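Local atomic coordinates of large adhesion protein (Lap) involved in biofilm formation (Marinobacter hydrocarbonoclasticus, PDB entry 6XI3), a protein that probably helps the bacterium form biofilms, its calcium-binding tandem Ig-like beta-sandwich domains forming the region that extends the adhesin toward its target. Residues A[60-71]-A[92-103]; A[148-156]-A[199-209]. All blocks are in the same frame, centred on the assembly; numbering follows the deposited sequence.

Contact 1: A[60-71]-A[92-103]; sequences AITITDSAGNIV and SLVDGSLTVEAS. With CA (calcium ion), chain E.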
loop_
_atom_site.group_PDB
_atom_site.type_symbol
_atom_site.label_atom_id
_atom_site.label_comp_id
_atom_site.label_asym_id
_atom_site.label_seq_id
_atom_site.Cartn_x
_atom_site.Cartn_y
_atom_site.Cartn_z
ATOM N N ALA A 60 10.332 -44.287 -50.593
ATOM C CA ALA A 60 9.659 -44.213 -49.275
ATOM C C ALA A 60 10.004 -42.854 -48.669
ATOM O O ALA A 60 11.163 -42.368 -48.800
ATOM C CB ALA A 60 10.096 -45.334 -48.366
ATOM N N ILE A 61 9.032 -42.224 -48.043
ATOM C CA ILE A 61 9.252 -40.863 -47.521
ATOM C C ILE A 61 8.762 -40.843 -46.087
ATOM O O ILE A 61 7.704 -41.421 -45.821
ATOM C CB ILE A 61 8.528 -39.847 -48.400
ATOM C CG1 ILE A 61 9.257 -39.677 -49.726
ATOM C CG2 ILE A 61 8.387 -38.523 -47.674
ATOM C CD1 ILE A 61 8.347 -39.212 -50.797
ATOM N N THR A 62 9.523 -40.221 -45.209
ATOM C CA THR A 62 9.017 -39.860 -43.862
ATOM C C THR A 62 9.107 -38.346 -43.711
ATOM O O THR A 62 10.059 -37.693 -44.241
ATOM C CB THR A 62 9.729 -40.617 -42.740
ATOM O OG1 THR A 62 11.071 -40.146 -42.834
ATOM C CG2 THR A 62 9.633 -42.121 -42.892
ATOM N N ILE A 63 8.108 -37.797 -43.044
ATOM C CA ILE A 63 8.144 -36.387 -42.593
ATOM C C ILE A 63 7.991 -36.459 -41.084
ATOM O O ILE A 63 6.972 -37.006 -40.641
ATOM C CB ILE A 63 7.050 -35.545 -43.249
ATOM C CG1 ILE A 63 6.947 -35.844 -44.746
ATOM C CG2 ILE A 63 7.336 -34.079 -42.944
ATOM C CD1 ILE A 63 5.968 -34.974 -45.457
ATOM N N THR A 64 9.015 -35.999 -40.369
ATOM C CA THR A 64 9.098 -36.033 -38.897
ATOM C C THR A 64 9.032 -34.604 -38.354
ATOM O O THR A 64 9.772 -33.726 -38.836
ATOM C CB THR A 64 10.391 -36.729 -38.443
ATOM O OG1 THR A 64 10.405 -37.982 -39.114
ATOM C CG2 THR A 64 10.480 -36.934 -36.951
ATOM N N ASP A 65 8.236 -34.403 -37.316
ATOM C CA ASP A 65 8.078 -33.047 -36.738
ATOM C C ASP A 65 8.949 -32.910 -35.474
ATOM O O ASP A 65 9.656 -33.879 -35.096
ATOM C CB ASP A 65 6.590 -32.778 -36.526
ATOM C CG ASP A 65 6.000 -33.552 -35.368
ATOM O OD1 ASP A 65 6.799 -34.163 -34.608
ATOM O OD2 ASP A 65 4.753 -33.505 -35.202
ATOM N N SER A 66 8.872 -31.733 -34.843
ATOM C CA SER A 66 9.641 -31.319 -33.646
ATOM C C SER A 66 9.315 -32.204 -32.431
ATOM O O SER A 66 10.039 -32.107 -31.453
ATOM C CB SER A 66 9.376 -29.851 -33.342
ATOM O OG SER A 66 7.991 -29.619 -33.139
ATOM N N ALA A 67 8.238 -32.983 -32.454
ATOM C CA ALA A 67 7.818 -33.870 -31.340
ATOM C C ALA A 67 8.069 -35.359 -31.667
ATOM O O ALA A 67 7.617 -36.231 -30.879
ATOM C CB ALA A 67 6.361 -33.626 -31.051
ATOM N N GLY A 68 8.656 -35.665 -32.825
ATOM C CA GLY A 68 8.847 -37.055 -33.295
ATOM C C GLY A 68 7.635 -37.702 -33.963
ATOM O O GLY A 68 7.768 -38.856 -34.349
ATOM N N ASN A 69 6.497 -37.018 -34.145
ATOM C CA ASN A 69 5.370 -37.565 -34.943
ATOM C C ASN A 69 5.861 -37.793 -36.380
ATOM O O ASN A 69 6.671 -37.000 -36.864
ATOM C CB ASN A 69 4.157 -36.650 -34.916
ATOM C CG ASN A 69 3.760 -36.316 -33.496
ATOM O OD1 ASN A 69 3.411 -37.219 -32.745
ATOM N ND2 ASN A 69 3.817 -35.042 -33.138
ATOM N N ILE A 70 5.391 -38.841 -37.039
ATOM C CA ILE A 70 5.889 -39.204 -38.399
ATOM C C ILE A 70 4.698 -39.242 -39.346
ATOM O O ILE A 70 3.666 -39.864 -39.024
ATOM C CB ILE A 70 6.662 -40.545 -38.396
ATOM C CG1 ILE A 70 7.960 -40.456 -37.582
ATOM C CG2 ILE A 70 6.947 -41.020 -39.818
ATOM C CD1 ILE A 70 8.523 -41.821 -37.124
ATOM N N VAL A 71 4.881 -38.670 -40.522
ATOM C CA VAL A 71 4.008 -38.979 -41.668
ATOM C C VAL A 71 4.797 -39.926 -42.579
ATOM O O VAL A 71 5.943 -39.585 -42.939
ATOM C CB VAL A 71 3.540 -37.699 -42.394
ATOM C CG1 VAL A 71 3.091 -38.014 -43.812
ATOM C CG2 VAL A 71 2.426 -37.006 -41.615
ATOM N N SER A 92 -1.404 -33.997 -39.022
ATOM C CA SER A 92 -1.002 -34.814 -37.848
ATOM C C SER A 92 0.251 -34.218 -37.190
ATOM O O SER A 92 0.561 -34.624 -36.081
ATOM C CB SER A 92 -0.796 -36.260 -38.233
ATOM O OG SER A 92 0.311 -36.410 -39.117
ATOM N N LEU A 93 0.994 -33.332 -37.851
ATOM C CA LEU A 93 2.295 -32.894 -37.314
ATOM C C LEU A 93 2.080 -31.604 -36.521
ATOM O O LEU A 93 1.100 -30.874 -36.803
ATOM C CB LEU A 93 3.318 -32.689 -38.424
ATOM C CG LEU A 93 3.561 -33.924 -39.296
ATOM C CD1 LEU A 93 4.630 -33.643 -40.344
ATOM C CD2 LEU A 93 3.938 -35.121 -38.447
ATOM N N VAL A 94 2.982 -31.354 -35.576
ATOM C CA VAL A 94 3.009 -30.086 -34.797
ATOM C C VAL A 94 3.979 -29.114 -35.455
ATOM O O VAL A 94 4.853 -29.548 -36.207
ATOM C CB VAL A 94 3.333 -30.322 -33.312
ATOM C CG1 VAL A 94 2.271 -31.192 -32.672
ATOM C CG2 VAL A 94 4.734 -30.876 -33.077
ATOM N N ASP A 95 3.823 -27.834 -35.119
ATOM C CA ASP A 95 4.646 -26.716 -35.625
ATOM C C ASP A 95 6.107 -26.904 -35.202
ATOM O O ASP A 95 6.382 -27.588 -34.200
ATOM C CB ASP A 95 4.074 -25.363 -35.169
ATOM C CG ASP A 95 2.841 -24.901 -35.936
ATOM O OD1 ASP A 95 2.346 -25.686 -36.803
ATOM O OD2 ASP A 95 2.405 -23.744 -35.700
ATOM N N GLY A 96 6.985 -26.236 -35.936
ATOM C CA GLY A 96 8.440 -26.284 -35.758
ATOM C C GLY A 96 9.091 -26.863 -36.997
ATOM O O GLY A 96 8.496 -26.765 -38.103
ATOM N N SER A 97 10.264 -27.461 -36.829
ATOM C CA SER A 97 11.056 -28.017 -37.950
ATOM C C SER A 97 10.327 -29.239 -38.519
ATOM O O SER A 97 9.668 -29.962 -37.770
ATOM C CB SER A 97 12.431 -28.382 -37.486
ATOM O OG SER A 97 12.299 -29.362 -36.460
ATOM N N LEU A 98 10.443 -29.438 -39.822
ATOM C CA LEU A 98 10.043 -30.684 -40.512
ATOM C C LEU A 98 11.313 -31.259 -41.108
ATOM O O LEU A 98 12.022 -30.482 -41.777
ATOM C CB LEU A 98 9.058 -30.374 -41.642
ATOM C CG LEU A 98 7.742 -29.747 -41.212
ATOM C CD1 LEU A 98 6.917 -29.351 -42.428
ATOM C CD2 LEU A 98 6.985 -30.713 -40.315
ATOM N N THR A 99 11.567 -32.544 -40.883
ATOM C CA THR A 99 12.632 -33.292 -41.597
ATOM C C THR A 99 11.994 -34.328 -42.506
ATOM O O THR A 99 11.205 -35.185 -42.035
ATOM C CB THR A 99 13.631 -33.980 -40.650
ATOM O OG1 THR A 99 14.007 -32.986 -39.703
ATOM C CG2 THR A 99 14.860 -34.507 -41.373
ATOM N N VAL A 100 12.308 -34.202 -43.779
ATOM C CA VAL A 100 11.879 -35.133 -44.841
ATOM C C VAL A 100 13.035 -36.114 -45.025
ATOM O O VAL A 100 14.187 -35.637 -45.143
ATOM C CB VAL A 100 11.543 -34.371 -46.127
ATOM C CG1 VAL A 100 11.110 -35.321 -47.224
ATOM C CG2 VAL A 100 10.500 -33.299 -45.894
ATOM N N GLU A 101 12.765 -37.419 -44.966
ATOM C CA GLU A 101 13.785 -38.459 -45.309
ATOM C C GLU A 101 13.236 -39.233 -46.509
ATOM O O GLU A 101 12.065 -39.656 -46.447
ATOM C CB GLU A 101 14.075 -39.428 -44.153
ATOM C CG GLU A 101 14.787 -38.826 -42.945
ATOM C CD GLU A 101 16.219 -38.319 -43.141
ATOM O OE1 GLU A 101 16.931 -38.815 -44.084
ATOM O OE2 GLU A 101 16.625 -37.412 -42.358
ATOM N N ALA A 102 14.012 -39.353 -47.585
ATOM C CA ALA A 102 13.625 -40.194 -48.726
ATOM C C ALA A 102 14.576 -41.388 -48.781
ATOM O O ALA A 102 15.753 -41.217 -48.448
ATOM C CB ALA A 102 13.666 -39.394 -49.989
ATOM N N SER A 103 14.085 -42.551 -49.191
ATOM C CA SER A 103 14.940 -43.752 -49.348
ATOM C C SER A 103 14.472 -44.549 -50.558
ATOM O O SER A 103 13.270 -44.594 -50.875
ATOM C CB SER A 103 14.985 -44.578 -48.091
ATOM O OG SER A 103 13.736 -45.204 -47.851
HETATM CA CA CA E . 3.016 -21.839 -34.639
HETATM O O HOH W 1 12.268 -42.964 -45.956
HETATM O O HOH W 2 11.625 -37.926 -41.415
HETATM O O HOH W 3 12.108 -32.230 -37.744
HETATM O O HOH W 4 7.554 -29.462 -36.064
HETATM O O HOH W 5 1.466 -38.531 -38.261
HETATM O O HOH W 6 3.426 -19.707 -33.647
#
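Thr62 and Glu101 pair across two antiparallel strands, 58-64 and 96-105, the central pair of a four-stranded sheet in an Ig-like beta-sandwich domain. Each accepts the other's backbone N-H, Glu101 N lying 2.8 Å from Thr62 O; Ala60 with Ser103 and Thr64 with Thr99 repeat the pattern. On the face carrying Thr62, Thr64 and Thr99, one water bridges both threonine hydroxyls of strand 58-64 and Thr99 O. The face carrying Ile61, Ile63, Val100 and Ala102 turns into the sandwich core, toward strands 29-38 and 82-89. There Ile63 CG2 meets Leu93 CD1 at 3.8 Å, the two side chains crossing at about a right angle, while the other branch of Leu93, CD2, packs on Val71 CG2 and Asn69 CB.

Beyond the paired strands, the buried carboxylate of Asp65 ties the 65-68 type I turn to the loop before strand 96-105. With CG between its backbone N and carbonyl carbon (chi1 73°), Asp65 directs OD2 to Val94 N, 2.8 Å away in a nearly straight bond (170°) on the anti side but 29° out of the carboxylate plane. The syn lone pair of OD2 takes Asn69 ND2 at 2.7 Å, in the amide plane, and OD1 receives Ala67 N from above the carboxylate plane, an Asx turn. Three donors thus fix the carboxylate's rotation. Next along the loop, Asp95 has OD1 hydrogen-bonded to Ala122 N and OD2 on the calcium ion at 2.3 Å; its backbone O accepts Ser66 OG at 2.8 Å.

Contact 2: A[148-156]-A[199-209]; sequences TDVAPNGQV and ASAQDRNGNAV. With CA (calcium ion), chain E.
Asp149 and Arg204 join at the calcium-bound end of an Ig-like beta-sandwich domain, where the loop before strand 155-161 meets the turn between strands 193-202 and 208-217. Asp149 is held through backbone and side chain: its O accepts Arg204 N at 2.9 Å, nearly along the C=O axis though bent at the hydrogen (138°), and OD1 forms a salt bridge to Arg204 NH1 at 3.1 Å. This NH1 bond enters OD1 on the anti side, in the guanidinium plane, leaving OD2 to bind calcium at 2.1 Å. Arg204, extended from CG to NE, lays one guanidinium face over Val150 O and Ala151.

Asn205 gives OD1 to the same ion and ND2 to Leu120 O; Asp95, Asp121 and Thr123 add further ligands. Asp203 supports this shell: OD1 accepts Asn205 N, an Asx turn, and Asn207 N from opposite faces of its carboxylate plane, while OD2 takes a hydrogen bond from the calcium-bound water. Between Asp149 and Val156 the backbones part and waters intervene, one linking Ala151 N to Gln202 O, another Gln155 O to Gln202 N; they close again where Val156 CA meets Ser200 O. On the apolar side, Val150 CG2 slides past Val209 CG2 at 4.0 Å.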
loop_
_atom_site.group_PDB
_atom_site.type_symbol
_atom_site.label_atom_id
_atom_site.label_comp_id
_atom_site.label_asym_id
_atom_site.label_seq_id
_atom_site.Cartn_x
_atom_site.Cartn_y
_atom_site.Cartn_z
ATOM N N THR A 148 -1.620 -22.132 -26.566
ATOM C CA THR A 148 -1.810 -22.621 -27.946
ATOM C C THR A 148 -0.423 -22.704 -28.583
ATOM O O THR A 148 0.338 -21.740 -28.461
ATOM C CB THR A 148 -2.743 -21.672 -28.720
ATOM O OG1 THR A 148 -3.958 -21.585 -27.985
ATOM C CG2 THR A 148 -3.047 -22.147 -30.119
ATOM N N ASP A 149 -0.118 -23.819 -29.252
ATOM C CA ASP A 149 1.185 -24.057 -29.917
ATOM C C ASP A 149 2.367 -23.989 -28.938
ATOM O O ASP A 149 3.466 -23.655 -29.364
ATOM C CB ASP A 149 1.442 -23.072 -31.057
ATOM C CG ASP A 149 2.416 -23.680 -32.071
ATOM O OD1 ASP A 149 2.494 -24.910 -32.062
ATOM O OD2 ASP A 149 3.111 -22.920 -32.785
ATOM N N VAL A 150 2.163 -24.322 -27.675
ATOM C CA VAL A 150 3.267 -24.534 -26.696
ATOM C C VAL A 150 3.322 -26.025 -26.369
ATOM O O VAL A 150 2.269 -26.579 -26.043
ATOM C CB VAL A 150 3.041 -23.706 -25.418
ATOM C CG1 VAL A 150 4.143 -23.966 -24.386
ATOM C CG2 VAL A 150 2.922 -22.236 -25.752
ATOM N N ALA A 151 4.504 -26.639 -26.469
ATOM C CA ALA A 151 4.680 -28.107 -26.359
ATOM C C ALA A 151 4.338 -28.552 -24.948
ATOM O O ALA A 151 4.792 -27.941 -23.987
ATOM C CB ALA A 151 6.101 -28.524 -26.708
ATOM N N PRO A 152 3.584 -29.651 -24.768
ATOM C CA PRO A 152 3.467 -30.270 -23.447
ATOM C C PRO A 152 4.854 -30.497 -22.821
ATOM O O PRO A 152 5.818 -30.656 -23.571
ATOM C CB PRO A 152 2.716 -31.574 -23.742
ATOM C CG PRO A 152 1.889 -31.230 -24.947
ATOM C CD PRO A 152 2.780 -30.337 -25.790
ATOM N N ASN A 153 4.928 -30.395 -21.486
ATOM C CA ASN A 153 6.170 -30.406 -20.656
ATOM C C ASN A 153 6.982 -29.123 -20.848
ATOM O O ASN A 153 7.990 -28.993 -20.155
ATOM C CB ASN A 153 7.037 -31.644 -20.907
ATOM C CG ASN A 153 6.354 -32.854 -20.330
ATOM O OD1 ASN A 153 6.110 -32.900 -19.125
ATOM N ND2 ASN A 153 5.937 -33.766 -21.189
ATOM N N GLY A 154 6.549 -28.200 -21.714
ATOM C CA GLY A 154 7.044 -26.817 -21.715
ATOM C C GLY A 154 6.822 -26.168 -20.350
ATOM O O GLY A 154 5.949 -26.640 -19.592
ATOM N N GLN A 155 7.616 -25.150 -20.037
ATOM C CA GLN A 155 7.570 -24.442 -18.734
ATOM C C GLN A 155 6.969 -23.060 -18.959
ATOM O O GLN A 155 7.344 -22.400 -19.951
ATOM C CB GLN A 155 8.971 -24.325 -18.118
ATOM C CG GLN A 155 9.547 -25.675 -17.696
ATOM C CD GLN A 155 8.719 -26.281 -16.590
ATOM O OE1 GLN A 155 8.554 -25.679 -15.533
ATOM N NE2 GLN A 155 8.133 -27.444 -16.844
ATOM N N VAL A 156 6.103 -22.641 -18.042
ATOM C CA VAL A 156 5.559 -21.258 -18.001
ATOM C C VAL A 156 6.256 -20.539 -16.856
ATOM O O VAL A 156 6.171 -21.046 -15.716
ATOM C CB VAL A 156 4.038 -21.251 -17.818
ATOM C CG1 VAL A 156 3.504 -19.832 -17.698
ATOM C CG2 VAL A 156 3.361 -21.995 -18.934
ATOM N N ALA A 199 2.794 -14.158 -16.901
ATOM C CA ALA A 199 3.105 -15.538 -17.336
ATOM C C ALA A 199 3.635 -15.480 -18.761
ATOM O O ALA A 199 3.138 -14.653 -19.539
ATOM C CB ALA A 199 1.903 -16.443 -17.217
ATOM N N SER A 200 4.648 -16.294 -19.053
ATOM C CA SER A 200 5.322 -16.320 -20.365
ATOM C C SER A 200 5.824 -17.736 -20.687
ATOM O O SER A 200 6.143 -18.545 -19.795
ATOM C CB SER A 200 6.403 -15.263 -20.434
ATOM O OG SER A 200 7.487 -15.569 -19.561
ATOM N N ALA A 201 5.898 -18.023 -21.970
ATOM C CA ALA A 201 6.376 -19.330 -22.463
ATOM C C ALA A 201 6.838 -19.117 -23.896
ATOM O O ALA A 201 6.840 -17.966 -24.331
ATOM C CB ALA A 201 5.279 -20.352 -22.319
ATOM N N GLN A 202 7.270 -20.181 -24.566
ATOM C CA GLN A 202 7.721 -20.081 -25.968
ATOM C C GLN A 202 6.872 -21.060 -26.785
ATOM O O GLN A 202 6.660 -22.180 -26.325
ATOM C CB GLN A 202 9.232 -20.333 -26.031
ATOM C CG GLN A 202 9.865 -19.790 -27.297
ATOM C CD GLN A 202 11.366 -19.952 -27.338
ATOM O OE1 GLN A 202 11.904 -21.033 -27.613
ATOM N NE2 GLN A 202 12.040 -18.836 -27.128
ATOM N N ASP A 203 6.356 -20.629 -27.923
ATOM C CA ASP A 203 5.583 -21.505 -28.818
ATOM C C ASP A 203 6.602 -22.294 -29.662
ATOM O O ASP A 203 7.836 -22.043 -29.586
ATOM C CB ASP A 203 4.529 -20.712 -29.600
ATOM C CG ASP A 203 5.041 -19.903 -30.766
ATOM O OD1 ASP A 203 6.227 -20.081 -31.143
ATOM O OD2 ASP A 203 4.240 -19.106 -31.308
ATOM N N ARG A 204 6.115 -23.252 -30.417
ATOM C CA ARG A 204 6.999 -24.221 -31.105
ATOM C C ARG A 204 7.707 -23.533 -32.269
ATOM O O ARG A 204 8.593 -24.160 -32.849
ATOM C CB ARG A 204 6.170 -25.390 -31.593
ATOM C CG ARG A 204 5.481 -26.188 -30.506
ATOM C CD ARG A 204 4.838 -27.343 -31.232
ATOM N NE ARG A 204 4.264 -28.345 -30.376
ATOM C CZ ARG A 204 2.995 -28.415 -30.015
ATOM N NH1 ARG A 204 2.135 -27.480 -30.368
ATOM N NH2 ARG A 204 2.600 -29.389 -29.233
ATOM N N ASN A 205 7.330 -22.305 -32.636
ATOM C CA ASN A 205 8.101 -21.556 -33.662
ATOM C C ASN A 205 9.091 -20.603 -32.989
ATOM O O ASN A 205 9.667 -19.805 -33.686
ATOM C CB ASN A 205 7.187 -20.859 -34.667
ATOM C CG ASN A 205 6.364 -21.851 -35.448
ATOM O OD1 ASN A 205 5.233 -22.141 -35.058
ATOM N ND2 ASN A 205 6.939 -22.377 -36.527
ATOM N N GLY A 206 9.322 -20.720 -31.689
ATOM C CA GLY A 206 10.345 -19.909 -31.000
ATOM C C GLY A 206 9.861 -18.509 -30.640
ATOM O O GLY A 206 10.726 -17.665 -30.379
ATOM N N ASN A 207 8.545 -18.260 -30.596
ATOM C CA ASN A 207 7.999 -16.905 -30.311
ATOM C C ASN A 207 7.577 -16.856 -28.842
ATOM O O ASN A 207 6.892 -17.815 -28.365
ATOM C CB ASN A 207 6.807 -16.519 -31.193
ATOM C CG ASN A 207 7.111 -16.576 -32.673
ATOM O OD1 ASN A 207 6.630 -17.464 -33.360
ATOM N ND2 ASN A 207 7.962 -15.693 -33.151
ATOM N N ALA A 208 7.964 -15.783 -28.141
ATOM C CA ALA A 208 7.524 -15.546 -26.748
ATOM C C ALA A 208 6.006 -15.346 -26.772
ATOM O O ALA A 208 5.542 -14.575 -27.611
ATOM C CB ALA A 208 8.255 -14.358 -26.161
ATOM N N VAL A 209 5.258 -16.078 -25.947
ATOM C CA VAL A 209 3.805 -15.835 -25.701
ATOM C C VAL A 209 3.639 -15.489 -24.214
ATOM O O VAL A 209 4.316 -16.105 -23.347
ATOM C CB VAL A 209 2.911 -17.018 -26.119
ATOM C CG1 VAL A 209 2.906 -17.233 -27.637
ATOM C CG2 VAL A 209 3.289 -18.305 -25.403
HETATM CA CA CA E . 3.016 -21.839 -34.639
HETATM O O HOH W 7 6.820 -24.769 -27.149
HETATM O O HOH W 8 9.041 -20.190 -19.858
HETATM O O HOH W 9 7.715 -22.460 -22.754
HETATM O O HOH W 6 3.426 -19.707 -33.647
#

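Contacts 1 and 2, their centres about 20 Å apart, face each other across one calcium ion. Strands 58-64 with 96-105 and 155-161 with 193-202 are the inner pairs of like four-stranded sheets; contact 1 uses the pairing, contact 2 the loop and turn beside it. Contact 1 brings a single ligand, Asp95, at its edge; contact 2 brings Asp149 at its centre and Asn205 at its margin. Both are partly buried and water-bridged, but paired strands and an apolar face dominate the first, a salt bridge and metal ligands the second. Asp95 OD2 and Asp149 OD2 come within 3.1 Å, probably tolerable through the shared cation. Val94 packs against Arg204 a short way from the metal.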